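Local coordinates for protein transcriptional regulator containing CBS domains (Streptococcus pneumoniae, PDB 6UOF) that probably regulates transcription, with a pair of CBS domains of a kind that often senses adenosine-containing ligands, at residues His13-Leu18 and Leu108-Arg113; Phe39-Ile42 and Val48-Val51. All coordinates share one frame; numbering follows the deposited sequence.

Interaction 1: His13-Leu18 and Leu108-Arg113; sequences HEYGFL and LGVVTR
Tyr15 lays one face of its ring over Val110, the pair that carries most of this contact. The two side chains meet at about a right angle: methyl CG2 of Val110 sits over the ring face, 3.5 Å from its centroid and 18° off the normal, a CH-pi contact. The methyl is displaced toward the CB end, where Tyr15 CG and Val110 CG2 stand 3.3 Å apart, a close fit. The second methyl, Val110 CG1, reaches the CD2 side of the ring, 3.7 Å from Tyr15 CD2. Near CD1 and CE1, Thr112 brings its methyl in obliquely, with CG2 3.8 Å from Tyr15 CE1, while its OG1 turns to the backbone N of Asp115 and caps helix 113-118. Tyr15 can reach across because its CG lies anti to the backbone N (chi1 179°), carrying the ring away from helix 12-15 toward strand 107-112. The phenol is fixed at its far end by a hydrogen bond between OH and the carbonyl of Arg38, and Met97 adds to the apolar surroundings. Helix 12-15 of one CBS motif thus packs on a strand of the other, the intimate pairing characteristic of a tandem CBS (Bateman) module.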
ATOM      1  N   HIS A  13       4.900  -9.115   2.992  1.00 14.69           N
ATOM      2  CA  HIS A  13       4.416 -10.087   4.010  1.00 15.59           C
ATOM      3  C   HIS A  13       4.475  -9.514   5.430  1.00 15.23           C
ATOM      4  O   HIS A  13       3.720 -10.015   6.285  1.00 15.59           O
ATOM      5  CB  HIS A  13       5.194 -11.391   3.921  1.00 16.24           C
ATOM      6  CG  HIS A  13       6.650 -11.191   4.114  1.00 15.84           C
ATOM      7  ND1 HIS A  13       7.497 -10.918   3.055  1.00 16.83           N
ATOM      8  CD2 HIS A  13       7.414 -11.201   5.229  1.00 16.36           C
ATOM      9  CE1 HIS A  13       8.727 -10.784   3.518  1.00 17.12           C
ATOM     10  NE2 HIS A  13       8.700 -10.948   4.844  1.00 17.31           N
ATOM     11  N   GLU A  14       5.337  -8.519   5.676  1.00 14.32           N
ATOM     12  CA  GLU A  14       5.453  -7.917   7.029  1.00 14.33           C
ATOM     13  C   GLU A  14       4.310  -6.923   7.232  1.00 13.75           C
ATOM     14  O   GLU A  14       3.620  -7.001   8.267  1.00 14.66           O
ATOM     15  CB  GLU A  14       6.755  -7.133   7.197  1.00 14.00           C
ATOM     16  CG  GLU A  14       8.021  -7.947   7.067  1.00 15.12           C
ATOM     17  CD  GLU A  14       9.287  -7.117   7.243  1.00 15.59           C
ATOM     18  OE1 GLU A  14       9.181  -5.927   7.648  1.00 16.17           O
ATOM     19  OE2 GLU A  14      10.377  -7.640   6.955  1.00 16.72           O
ATOM     20  N   TYR A  15       4.124  -6.028   6.259  1.00 13.07           N
ATOM     21  CA  TYR A  15       3.134  -4.929   6.372  1.00 13.02           C
ATOM     22  C   TYR A  15       1.705  -5.407   6.095  1.00 13.11           C
ATOM     23  O   TYR A  15       0.749  -5.010   6.810  1.00 13.00           O
ATOM     24  CB  TYR A  15       3.500  -3.807   5.405  1.00 13.58           C
ATOM     25  CG  TYR A  15       2.506  -2.684   5.471  1.00 13.24           C
ATOM     26  CD1 TYR A  15       2.587  -1.715   6.449  1.00 14.14           C
ATOM     27  CD2 TYR A  15       1.438  -2.634   4.585  1.00 12.99           C
ATOM     28  CE1 TYR A  15       1.647  -0.703   6.542  1.00 14.09           C
ATOM     29  CE2 TYR A  15       0.495  -1.615   4.657  1.00 13.46           C
ATOM     30  CZ  TYR A  15       0.599  -0.646   5.639  1.00 13.35           C
ATOM     31  OH  TYR A  15      -0.332   0.354   5.733  1.00 13.81           O
ATOM     32  N   GLY A  16       1.559  -6.252   5.085  1.00 12.96           N
ATOM     33  CA  GLY A  16       0.231  -6.727   4.660  1.00 12.94           C
ATOM     34  C   GLY A  16      -0.081  -6.354   3.224  1.00 12.64           C
ATOM     35  O   GLY A  16       0.326  -5.285   2.749  1.00 12.90           O
ATOM     36  N   PHE A  17      -0.842  -7.210   2.569  1.00 11.61           N
ATOM     37  CA  PHE A  17      -1.314  -6.901   1.206  1.00 11.52           C
ATOM     38  C   PHE A  17      -2.590  -7.695   0.984  1.00 12.07           C
ATOM     39  O   PHE A  17      -2.846  -8.682   1.683  1.00 12.48           O
ATOM     40  CB  PHE A  17      -0.279  -7.248   0.134  1.00 11.61           C
ATOM     41  CG  PHE A  17      -0.056  -8.730  -0.017  1.00 12.38           C
ATOM     42  CD1 PHE A  17       0.785  -9.429   0.840  1.00 12.57           C
ATOM     43  CD2 PHE A  17      -0.701  -9.431  -1.025  1.00 12.70           C
ATOM     44  CE1 PHE A  17       0.956 -10.797   0.699  1.00 13.77           C
ATOM     45  CE2 PHE A  17      -0.524 -10.800  -1.167  1.00 13.53           C
ATOM     46  CZ  PHE A  17       0.302 -11.477  -0.302  1.00 14.03           C
ATOM     47  N   LEU A  18      -3.377  -7.234   0.018  1.00 12.09           N
ATOM     48  CA  LEU A  18      -4.594  -7.977  -0.383  1.00 13.33           C
ATOM     49  C   LEU A  18      -4.537  -8.340  -1.860  1.00 12.40           C
ATOM     50  O   LEU A  18      -3.790  -7.719  -2.609  1.00 12.42           O
ATOM     51  CB  LEU A  18      -5.828  -7.129  -0.091  1.00 14.93           C
ATOM     52  CG  LEU A  18      -6.221  -7.157   1.386  1.00 18.36           C
ATOM     53  CD1 LEU A  18      -6.860  -5.873   1.826  1.00 21.60           C
ATOM     54  CD2 LEU A  18      -7.098  -8.349   1.714  1.00 20.55           C
ATOM     55  N   LEU A 108       6.572  -5.012  -4.153  1.00 11.86           N
ATOM     56  CA  LEU A 108       7.685  -5.352  -3.236  1.00 12.37           C
ATOM     57  C   LEU A 108       7.233  -5.131  -1.790  1.00 12.43           C
ATOM     58  O   LEU A 108       7.648  -5.895  -0.897  1.00 13.49           O
ATOM     59  CB  LEU A 108       8.897  -4.478  -3.552  1.00 13.18           C
ATOM     60  CG  LEU A 108       9.601  -4.791  -4.869  1.00 14.22           C
ATOM     61  CD1 LEU A 108      10.623  -3.719  -5.177  1.00 15.15           C
ATOM     62  CD2 LEU A 108      10.229  -6.172  -4.823  1.00 15.84           C
ATOM     63  N   GLY A 109       6.468  -4.072  -1.535  1.00 12.09           N
ATOM     64  CA  GLY A 109       6.075  -3.766  -0.152  1.00 12.24           C
ATOM     65  C   GLY A 109       5.552  -2.360  -0.079  1.00 12.01           C
ATOM     66  O   GLY A 109       4.975  -1.881  -1.066  1.00 11.65           O
ATOM     67  N   VAL A 110       5.749  -1.708   1.060  1.00 11.76           N
ATOM     68  CA  VAL A 110       5.228  -0.324   1.236  1.00 12.04           C
ATOM     69  C   VAL A 110       6.223   0.531   2.004  1.00 12.03           C
ATOM     70  O   VAL A 110       7.091  -0.006   2.718  1.00 12.89           O
ATOM     71  CB  VAL A 110       3.902  -0.316   2.013  1.00 12.83           C
ATOM     72  CG1 VAL A 110       2.857  -1.243   1.426  1.00 13.17           C
ATOM     73  CG2 VAL A 110       4.109  -0.592   3.497  1.00 14.36           C
ATOM     74  N   VAL A 111       6.088   1.846   1.868  1.00 12.12           N
ATOM     75  CA  VAL A 111       6.764   2.810   2.785  1.00 13.67           C
ATOM     76  C   VAL A 111       5.644   3.496   3.571  1.00 12.66           C
ATOM     77  O   VAL A 111       4.596   3.840   2.980  1.00 13.00           O
ATOM     78  CB  VAL A 111       7.673   3.831   2.086  1.00 16.54           C
ATOM     79  CG1 VAL A 111       8.822   3.157   1.393  1.00 18.35           C
ATOM     80  CG2 VAL A 111       6.937   4.747   1.139  1.00 18.18           C
ATOM     81  N   THR A 112       5.849   3.633   4.873  1.00 12.86           N
ATOM     82  CA  THR A 112       4.817   4.268   5.726  1.00 12.85           C
ATOM     83  C   THR A 112       5.223   5.703   6.057  1.00 12.92           C
ATOM     84  O   THR A 112       6.429   6.007   6.147  1.00 13.64           O
ATOM     85  CB  THR A 112       4.571   3.498   7.026  1.00 14.33           C
ATOM     86  OG1 THR A 112       5.737   3.695   7.832  1.00 15.78           O
ATOM     87  CG2 THR A 112       4.264   2.029   6.814  1.00 15.45           C
ATOM     88  N   ARG A 113       4.222   6.536   6.313  1.00 13.46           N
ATOM     89  CA  ARG A 113       4.443   7.961   6.652  1.00 13.14           C
ATOM     90  C   ARG A 113       5.302   8.076   7.917  1.00 14.08           C
ATOM     91  O   ARG A 113       6.255   8.872   7.921  1.00 14.47           O
ATOM     92  CB  ARG A 113       3.090   8.649   6.858  1.00 13.69           C
ATOM     93  CG  ARG A 113       3.190  10.143   7.092  1.00 13.70           C
ATOM     94  CD  ARG A 113       1.817  10.690   7.462  1.00 14.06           C
ATOM     95  NE  ARG A 113       1.905  12.134   7.599  1.00 14.28           N
ATOM     96  CZ  ARG A 113       1.630  13.025   6.644  1.00 14.66           C
ATOM     97  NH1 ARG A 113       1.221  12.642   5.443  1.00 14.92           N
ATOM     98  NH2 ARG A 113       1.789  14.314   6.887  1.00 15.06           N
TER

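Interaction 2: Phe39-Ile42 and Val48-Val51; sequences FPVI and VVGV
Val41 holds the centre of a two-stranded antiparallel hairpin, part of the small sheet of the first CBS motif, gripping the returning strand with both its N-H and its carbonyl. Val41 N donates to Gly50 O at 2.9 Å, arriving above that carbonyl's plane, 36° out of it. In the other direction Val49 N gives Val41 O a straighter bond, 168° at the hydrogen. The same oxygen receives a CA-H...O contact from Val48 CA, and a similar one joins Val51 CA to Phe39 O. Between Val41 and Ile42 the register slips by one residue: Val41 pairs with Gly50 but Ile42 with Val48, leaving Val49 as the extra residue of a beta bulge.

Around this backbone frame, Pro40, Ile42, Val48 and Val51 share one face of the sheet. There Pro40, Ile42 and Val48 pack on Leu107, while Val51 meets Met97 and Pro99, all from the second CBS motif. Val41 lies on the opposite face, near Ile66 and Met70. Further out, Phe39, whose side chain leaves the backbone away from 48-51, packs on Tyr27, Leu30 and Val31 of helix 24-34.

At the bulge, Val49 CG2 sits between its own backbone N and carbonyl carbon, which brings it within 3.5 Å of Val41 O. The same methyl, Val49 CG2, lies 4.2 Å from Val41 CG1.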
ATOM      1  N   PHE A  39      -3.873  -0.847   2.512  1.00 11.09           N
ATOM      2  CA  PHE A  39      -3.029  -1.915   1.919  1.00 10.83           C
ATOM      3  C   PHE A  39      -2.985  -1.844   0.407  1.00 10.64           C
ATOM      4  O   PHE A  39      -3.986  -1.508  -0.244  1.00 10.84           O
ATOM      5  CB  PHE A  39      -3.557  -3.306   2.274  1.00 10.90           C
ATOM      6  CG  PHE A  39      -3.618  -3.571   3.753  1.00 11.28           C
ATOM      7  CD1 PHE A  39      -2.461  -3.836   4.469  1.00 11.27           C
ATOM      8  CD2 PHE A  39      -4.813  -3.531   4.446  1.00 11.43           C
ATOM      9  CE1 PHE A  39      -2.508  -4.055   5.835  1.00 12.07           C
ATOM     10  CE2 PHE A  39      -4.861  -3.767   5.804  1.00 12.44           C
ATOM     11  CZ  PHE A  39      -3.710  -4.021   6.499  1.00 12.39           C
ATOM     12  N   PRO A  40      -1.835  -2.210  -0.216  1.00 10.30           N
ATOM     13  CA  PRO A  40      -1.791  -2.370  -1.668  1.00 10.44           C
ATOM     14  C   PRO A  40      -2.575  -3.625  -2.053  1.00 10.16           C
ATOM     15  O   PRO A  40      -2.644  -4.584  -1.302  1.00 10.56           O
ATOM     16  CB  PRO A  40      -0.303  -2.554  -1.965  1.00 10.98           C
ATOM     17  CG  PRO A  40       0.256  -3.199  -0.696  1.00 11.39           C
ATOM     18  CD  PRO A  40      -0.553  -2.573   0.429  1.00 10.48           C
ATOM     19  N   VAL A  41      -3.117  -3.589  -3.265  1.00 10.36           N
ATOM     20  CA  VAL A  41      -3.876  -4.735  -3.836  1.00 10.30           C
ATOM     21  C   VAL A  41      -3.188  -5.210  -5.112  1.00 10.58           C
ATOM     22  O   VAL A  41      -2.878  -4.374  -5.966  1.00 10.95           O
ATOM     23  CB  VAL A  41      -5.324  -4.332  -4.142  1.00 10.60           C
ATOM     24  CG1 VAL A  41      -6.099  -5.556  -4.574  1.00 10.71           C
ATOM     25  CG2 VAL A  41      -5.989  -3.663  -2.947  1.00 11.11           C
ATOM     26  N   ILE A  42      -2.988  -6.525  -5.206  1.00 10.81           N
ATOM     27  CA  ILE A  42      -2.336  -7.101  -6.415  1.00 11.15           C
ATOM     28  C   ILE A  42      -3.288  -8.018  -7.179  1.00 11.43           C
ATOM     29  O   ILE A  42      -4.176  -8.629  -6.593  1.00 11.78           O
ATOM     30  CB  ILE A  42      -1.056  -7.870  -6.044  1.00 11.71           C
ATOM     31  CG1 ILE A  42      -1.330  -9.037  -5.089  1.00 12.14           C
ATOM     32  CG2 ILE A  42      -0.001  -6.913  -5.531  1.00 12.19           C
ATOM     33  CD1 ILE A  42      -0.149  -9.972  -4.868  1.00 13.42           C
ATOM     34  N   VAL A  48       0.426  -4.281  -8.958  1.00 11.71           N
ATOM     35  CA  VAL A  48      -0.428  -3.417  -8.096  1.00 11.82           C
ATOM     36  C   VAL A  48      -1.553  -2.846  -8.965  1.00 12.57           C
ATOM     37  O   VAL A  48      -1.257  -2.188  -9.971  1.00 15.09           O
ATOM     38  CB  VAL A  48       0.411  -2.314  -7.445  1.00 12.43           C
ATOM     39  CG1 VAL A  48      -0.461  -1.324  -6.682  1.00 12.81           C
ATOM     40  CG2 VAL A  48       1.461  -2.911  -6.530  1.00 12.76           C
ATOM     41  N   VAL A  49      -2.798  -3.087  -8.564  1.00 11.47           N
ATOM     42  CA  VAL A  49      -3.980  -2.624  -9.352  1.00 11.96           C
ATOM     43  C   VAL A  49      -4.794  -1.593  -8.565  1.00 11.52           C
ATOM     44  O   VAL A  49      -5.752  -1.051  -9.133  1.00 12.71           O
ATOM     45  CB  VAL A  49      -4.843  -3.825  -9.761  1.00 12.42           C
ATOM     46  CG1 VAL A  49      -4.147  -4.663 -10.822  1.00 12.89           C
ATOM     47  CG2 VAL A  49      -5.258  -4.684  -8.579  1.00 12.69           C
ATOM     48  N   GLY A  50      -4.437  -1.348  -7.309  1.00 11.39           N
ATOM     49  CA  GLY A  50      -5.171  -0.373  -6.490  1.00 11.58           C
ATOM     50  C   GLY A  50      -4.692  -0.421  -5.058  1.00 11.40           C
ATOM     51  O   GLY A  50      -3.728  -1.152  -4.741  1.00 11.04           O
ATOM     52  N   VAL A  51      -5.342   0.367  -4.219  1.00 11.27           N
ATOM     53  CA  VAL A  51      -5.090   0.373  -2.764  1.00 11.45           C
ATOM     54  C   VAL A  51      -6.452   0.304  -2.073  1.00 11.94           C
ATOM     55  O   VAL A  51      -7.461   0.784  -2.643  1.00 13.37           O
ATOM     56  CB  VAL A  51      -4.285   1.614  -2.340  1.00 12.25           C
ATOM     57  CG1 VAL A  51      -2.854   1.601  -2.862  1.00 13.06           C
ATOM     58  CG2 VAL A  51      -4.983   2.912  -2.714  1.00 14.33           C
TER

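The centres of interactions 1 and 2 lie about 10 Å apart, each about 6 Å from the centre of the chain. Residues 39-42 and 48-51 both fall between 13-18 and 108-113 in sequence, so the local hairpin is formed within the span that the long-range contact bridges. The two meet directly: Leu18 N and O probably bond to Pro40 O and Ile42 N, setting strand 18-19 parallel to strand 39-42, and the Phe39 ring packs against the carbonyl oxygens of Tyr15 and Gly16. Pro40 also touches Val110. One contact forms the hairpin of the first motif's sheet, and the other ties that motif to the second, giving one compact tandem unit.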